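Local coordinates for protein putative peptidase (Bacteroides fragilis, PDB 5DYN) that probably acts as a clostripain-family cysteine protease implicated in activating the B. fragilis toxin, this chain being the larger C-terminal piece of the whole protein, at residues Gly62-Tyr65 against Gln66-Pro70; Ala17-Gln20 against Val21-Asp24. One frame throughout, in Å; residues are numbered along the deposited sequence.

Interaction 1 of 2, residues Gly62-Tyr65 against Gln66-Pro70. With NA (sodium ion), chain E.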
ATOM      1  N   GLY B  62       9.634  -8.183  -2.898  1.00 35.22           N
ATOM      2  CA  GLY B  62       8.215  -8.045  -2.622  1.00 33.09           C
ATOM      3  C   GLY B  62       7.575  -9.228  -1.922  1.00 34.78           C
ATOM      4  O   GLY B  62       8.188  -9.877  -1.077  1.00 37.27           O
ATOM      5  N   ALA B  63       6.327  -9.507  -2.273  1.00 34.04           N
ATOM      6  CA  ALA B  63       5.587 -10.593  -1.647  1.00 39.09           C
ATOM      7  C   ALA B  63       6.097 -11.965  -2.085  1.00 42.17           C
ATOM      8  O   ALA B  63       6.522 -12.140  -3.228  1.00 38.40           O
ATOM      9  CB  ALA B  63       4.101 -10.462  -1.961  1.00 36.59           C
ATOM     10  N   PRO B  64       6.070 -12.940  -1.161  1.00 43.52           N
ATOM     11  CA  PRO B  64       6.270 -14.349  -1.509  1.00 36.30           C
ATOM     12  C   PRO B  64       5.011 -14.892  -2.163  1.00 33.72           C
ATOM     13  O   PRO B  64       4.216 -15.573  -1.516  1.00 37.99           O
ATOM     14  CB  PRO B  64       6.533 -15.014  -0.157  1.00 35.79           C
ATOM     15  CG  PRO B  64       5.795 -14.156   0.816  1.00 39.33           C
ATOM     16  CD  PRO B  64       5.905 -12.749   0.291  1.00 36.81           C
ATOM     17  N   TYR B  65       4.832 -14.585  -3.443  1.00 36.15           N
ATOM     18  CA  TYR B  65       3.587 -14.898  -4.139  1.00 38.19           C
ATOM     19  C   TYR B  65       3.318 -16.397  -4.252  1.00 40.71           C
ATOM     20  O   TYR B  65       2.242 -16.801  -4.686  1.00 39.58           O
ATOM     21  CB  TYR B  65       3.587 -14.255  -5.530  1.00 39.54           C
ATOM     22  CG  TYR B  65       3.399 -12.754  -5.492  1.00 41.80           C
ATOM     23  CD1 TYR B  65       2.142 -12.199  -5.280  1.00 37.84           C
ATOM     24  CD2 TYR B  65       4.475 -11.892  -5.660  1.00 32.67           C
ATOM     25  CE1 TYR B  65       1.962 -10.829  -5.235  1.00 35.31           C
ATOM     26  CE2 TYR B  65       4.304 -10.519  -5.619  1.00 37.59           C
ATOM     27  CZ  TYR B  65       3.044  -9.993  -5.406  1.00 37.65           C
ATOM     28  OH  TYR B  65       2.864  -8.629  -5.363  1.00 34.39           O
ATOM     29  N   GLN B  66       4.284 -17.221  -3.856  1.00 39.55           N
ATOM     30  CA  GLN B  66       4.053 -18.658  -3.807  1.00 43.57           C
ATOM     31  C   GLN B  66       3.121 -18.993  -2.641  1.00 41.94           C
ATOM     32  O   GLN B  66       2.409 -19.994  -2.676  1.00 38.87           O
ATOM     33  CB  GLN B  66       5.370 -19.429  -3.688  1.00 42.14           C
ATOM     34  CG  GLN B  66       6.189 -19.117  -2.450  1.00 39.90           C
ATOM     35  CD  GLN B  66       7.233 -18.046  -2.690  1.00 41.42           C
ATOM     36  OE1 GLN B  66       7.057 -17.164  -3.529  1.00 37.12           O
ATOM     37  NE2 GLN B  66       8.332 -18.120  -1.952  1.00 49.51           N
ATOM     38  N   THR B  67       3.121 -18.142  -1.617  1.00 42.92           N
ATOM     39  CA  THR B  67       2.224 -18.322  -0.478  1.00 38.11           C
ATOM     40  C   THR B  67       1.154 -17.233  -0.417  1.00 45.96           C
ATOM     41  O   THR B  67       0.065 -17.456   0.116  1.00 46.20           O
ATOM     42  CB  THR B  67       2.991 -18.331   0.850  1.00 34.59           C
ATOM     43  OG1 THR B  67       3.599 -17.052   1.063  1.00 38.32           O
ATOM     44  CG2 THR B  67       4.065 -19.411   0.841  1.00 39.08           C
ATOM     45  N   VAL B  68       1.461 -16.059  -0.965  1.00 45.51           N
ATOM     46  CA  VAL B  68       0.517 -14.945  -0.952  1.00 40.70           C
ATOM     47  C   VAL B  68      -0.650 -15.207  -1.903  1.00 46.65           C
ATOM     48  O   VAL B  68      -1.801 -14.895  -1.585  1.00 43.65           O
ATOM     49  CB  VAL B  68       1.204 -13.609  -1.325  1.00 32.94           C
ATOM     50  CG1 VAL B  68       0.178 -12.493  -1.451  1.00 36.43           C
ATOM     51  CG2 VAL B  68       2.244 -13.244  -0.285  1.00 35.38           C
ATOM     52  N   VAL B  69      -0.360 -15.792  -3.062  1.00 42.67           N
ATOM     53  CA  VAL B  69      -1.417 -16.104  -4.020  1.00 45.23           C
ATOM     54  C   VAL B  69      -2.467 -17.051  -3.413  1.00 40.96           C
ATOM     55  O   VAL B  69      -3.660 -16.777  -3.524  1.00 47.74           O
ATOM     56  CB  VAL B  69      -0.850 -16.701  -5.337  1.00 44.45           C
ATOM     57  CG1 VAL B  69      -1.909 -17.505  -6.065  1.00 39.71           C
ATOM     58  CG2 VAL B  69      -0.305 -15.599  -6.230  1.00 36.26           C
ATOM     59  N   PRO B  70      -2.042 -18.153  -2.757  1.00 47.11           N
ATOM     60  CA  PRO B  70      -3.075 -18.947  -2.077  1.00 43.36           C
ATOM     61  C   PRO B  70      -3.814 -18.162  -0.991  1.00 46.85           C
ATOM     62  O   PRO B  70      -5.020 -18.342  -0.819  1.00 45.27           O
ATOM     63  CB  PRO B  70      -2.283 -20.102  -1.460  1.00 45.83           C
ATOM     64  CG  PRO B  70      -1.081 -20.229  -2.309  1.00 42.41           C
ATOM     65  CD  PRO B  70      -0.731 -18.832  -2.715  1.00 48.37           C
TER
HETATM   66 NA    NA E 403       8.656 -12.198  -4.667  1.00 41.11          NA
HETATM   67  O   HOH W   1      11.137 -12.779  -4.840  1.00 35.06           O

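Interaction 2 of 2, residues Ala17-Gln20 against Val21-Asp24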
ATOM      1  N   ALA B  17      -9.999   7.635  -8.847  1.00 33.60           N
ATOM      2  CA  ALA B  17     -10.889   7.807  -9.990  1.00 36.79           C
ATOM      3  C   ALA B  17     -10.922   6.539 -10.838  1.00 40.34           C
ATOM      4  O   ALA B  17     -11.979   6.125 -11.311  1.00 45.35           O
ATOM      5  CB  ALA B  17     -10.457   9.002 -10.829  1.00 22.17           C
ATOM      6  N   ALA B  18      -9.759   5.919 -11.006  1.00 34.28           N
ATOM      7  CA  ALA B  18      -9.634   4.706 -11.804  1.00 33.49           C
ATOM      8  C   ALA B  18     -10.340   3.514 -11.161  1.00 38.74           C
ATOM      9  O   ALA B  18     -10.958   2.704 -11.852  1.00 42.79           O
ATOM     10  CB  ALA B  18      -8.166   4.381 -12.038  1.00 28.18           C
ATOM     11  N   LEU B  19     -10.249   3.407  -9.841  1.00 37.02           N
ATOM     12  CA  LEU B  19     -10.812   2.263  -9.128  1.00 39.81           C
ATOM     13  C   LEU B  19     -12.337   2.324  -9.019  1.00 43.57           C
ATOM     14  O   LEU B  19     -12.959   1.436  -8.435  1.00 38.90           O
ATOM     15  CB  LEU B  19     -10.194   2.152  -7.732  1.00 36.51           C
ATOM     16  CG  LEU B  19      -8.728   1.714  -7.685  1.00 41.93           C
ATOM     17  CD1 LEU B  19      -8.194   1.726  -6.260  1.00 32.63           C
ATOM     18  CD2 LEU B  19      -8.567   0.336  -8.307  1.00 37.34           C
ATOM     19  N   GLN B  20     -12.936   3.367  -9.588  1.00 36.96           N
ATOM     20  CA  GLN B  20     -14.387   3.511  -9.561  1.00 42.93           C
ATOM     21  C   GLN B  20     -15.075   2.524 -10.500  1.00 48.26           C
ATOM     22  O   GLN B  20     -16.220   2.136 -10.267  1.00 49.28           O
ATOM     23  CB  GLN B  20     -14.789   4.944  -9.913  1.00 43.88           C
ATOM     24  CG  GLN B  20     -14.381   5.965  -8.861  1.00 48.81           C
ATOM     25  CD  GLN B  20     -14.812   5.562  -7.461  1.00 52.80           C
ATOM     26  OE1 GLN B  20     -15.969   5.738  -7.080  1.00 59.71           O
ATOM     27  NE2 GLN B  20     -13.878   5.015  -6.686  1.00 45.59           N
ATOM     28  N   VAL B  21     -14.378   2.117 -11.558  1.00 42.63           N
ATOM     29  CA  VAL B  21     -14.925   1.130 -12.483  1.00 40.08           C
ATOM     30  C   VAL B  21     -14.705  -0.275 -11.936  1.00 42.53           C
ATOM     31  O   VAL B  21     -15.253  -1.247 -12.450  1.00 47.34           O
ATOM     32  CB  VAL B  21     -14.299   1.240 -13.890  1.00 41.20           C
ATOM     33  CG1 VAL B  21     -14.544   2.623 -14.468  1.00 43.37           C
ATOM     34  CG2 VAL B  21     -12.812   0.927 -13.845  1.00 44.28           C
ATOM     35  N   ALA B  22     -13.898  -0.375 -10.885  1.00 42.69           N
ATOM     36  CA  ALA B  22     -13.667  -1.652 -10.229  1.00 42.43           C
ATOM     37  C   ALA B  22     -14.861  -2.017  -9.368  1.00 42.10           C
ATOM     38  O   ALA B  22     -15.529  -1.137  -8.831  1.00 46.42           O
ATOM     39  CB  ALA B  22     -12.397  -1.602  -9.385  1.00 42.52           C
ATOM     40  N   PRO B  23     -15.142  -3.322  -9.238  1.00 42.29           N
ATOM     41  CA  PRO B  23     -16.138  -3.749  -8.254  1.00 36.43           C
ATOM     42  C   PRO B  23     -15.592  -3.512  -6.855  1.00 43.47           C
ATOM     43  O   PRO B  23     -14.390  -3.274  -6.720  1.00 50.50           O
ATOM     44  CB  PRO B  23     -16.304  -5.242  -8.546  1.00 39.20           C
ATOM     45  CG  PRO B  23     -15.003  -5.650  -9.143  1.00 36.39           C
ATOM     46  CD  PRO B  23     -14.530  -4.464  -9.941  1.00 38.82           C
ATOM     47  N   ASP B  24     -16.437  -3.562  -5.833  1.00 47.21           N
ATOM     48  CA  ASP B  24     -15.940  -3.376  -4.479  1.00 45.09           C
ATOM     49  C   ASP B  24     -14.980  -4.507  -4.141  1.00 44.97           C
ATOM     50  O   ASP B  24     -15.307  -5.682  -4.300  1.00 47.49           O
ATOM     51  CB  ASP B  24     -17.076  -3.317  -3.465  1.00 45.25           C
ATOM     52  CG  ASP B  24     -16.576  -3.064  -2.056  1.00 56.62           C
ATOM     53  OD1 ASP B  24     -16.092  -1.941  -1.793  1.00 56.16           O
ATOM     54  OD2 ASP B  24     -16.654  -3.985  -1.215  1.00 58.26           O
TER

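Interaction 1 of 2, residues Gly62-Tyr65 against Gln66-Pro70
The carbonyl oxygen of P64 takes three hydrogen bonds from the first turn of helix 65-72. P64 O receives T67 N at 2.8 Å and V68 N at 2.9 Å, while T67 OG1 reaches P64 O at 3.0 Å. The hydroxyl arrives in the carbonyl plane, T67 N lies above that plane, and V68 N is tilted from it. Threonine suits this place because chi1 of 64° sets OG1 between its own N and C, turned back toward the oxygen. One residue further on, V69 N bonds Y65 O at 3.2 Å.

P64 sits at the N-cap position, where helix bonding makes no use of a backbone N-H, and it is also the centre of an inverse gamma turn closed by a weak bond from Y65 N to A63 O (3.0 Å). A63 O also binds a sodium ion at 2.6 Å; P61 O, a water, and D35 and E38 of the other chain are further ligands.

Apolar packing follows from V68. Its CG1 lies anti to the backbone N (chi1 174°), leaving CG2 to meet both A63 CB and P64 CD at 3.7 Å. A63 CB also covers one face of the Y65 ring toward its rim, and V69 CG2 comes to the edge of that ring, near its plane. Y65 OH makes a weak hydrogen bond to D31.

Interaction 2 of 2, residues Ala17-Gln20 against Val21-Asp24
L19 O accepts A22 N at 3.2 Å, a weak bond bent to 138° at the hydrogen and the shortest polar link between residues 17-20 and 21-24. It belongs to a chain reversal just after helix 12-18, where A18 to V21 form a type I beta turn whose own closing bond, V21 N to A18 O, is longer at 3.5 Å but straighter, and also weak. With the likewise weak Q20 N to A17 O bond, each of these links runs from residue i+3 back to i, instead of the i+4 to i of an alpha helix. At A22 the backbone becomes extended and leads through P23 toward strand 25-31.

The side chains of V21 and A22 lie against the turn's carbonyls. V21, with chi1 of -59°, places CG2 between its own N and C, and that methyl lies 3.3 Å from A18 O, while beta-branching leaves CG1 anti to the carbonyl carbon. Q20 bends back at chi2 (-51°), and its NE2 bonds H16 O, a helix-end carbonyl for which a long amide side chain is well suited.

L19, A22 and V21 also pack against I99 of the other chain, which gives this partly exposed turn an apolar backing. The small methyl of A22 lies close to the turn's backbone: A22 CB is 3.2 Å from L19 O and 4.4 Å from L19 CD2.

How the interactions relate
Interaction 1 is a buried helix start and interaction 2 a half-exposed helix end, and their centres lie 24 Å apart without touching. At residues 62-70 a single cap carbonyl gathers sound bonds, and a sodium ion and acidic groups of the other chain add ionic chemistry. At residues 17-24 the backbone bonds are all weak, no metal takes part, and the contacts with the other chain are apolar packing, on I99 and F103. Both nonetheless adjoin strand 25-31 of the mixed sheet: interaction 2 leads into it along the chain, whereas A63 and V68 of interaction 1 rest on its F29.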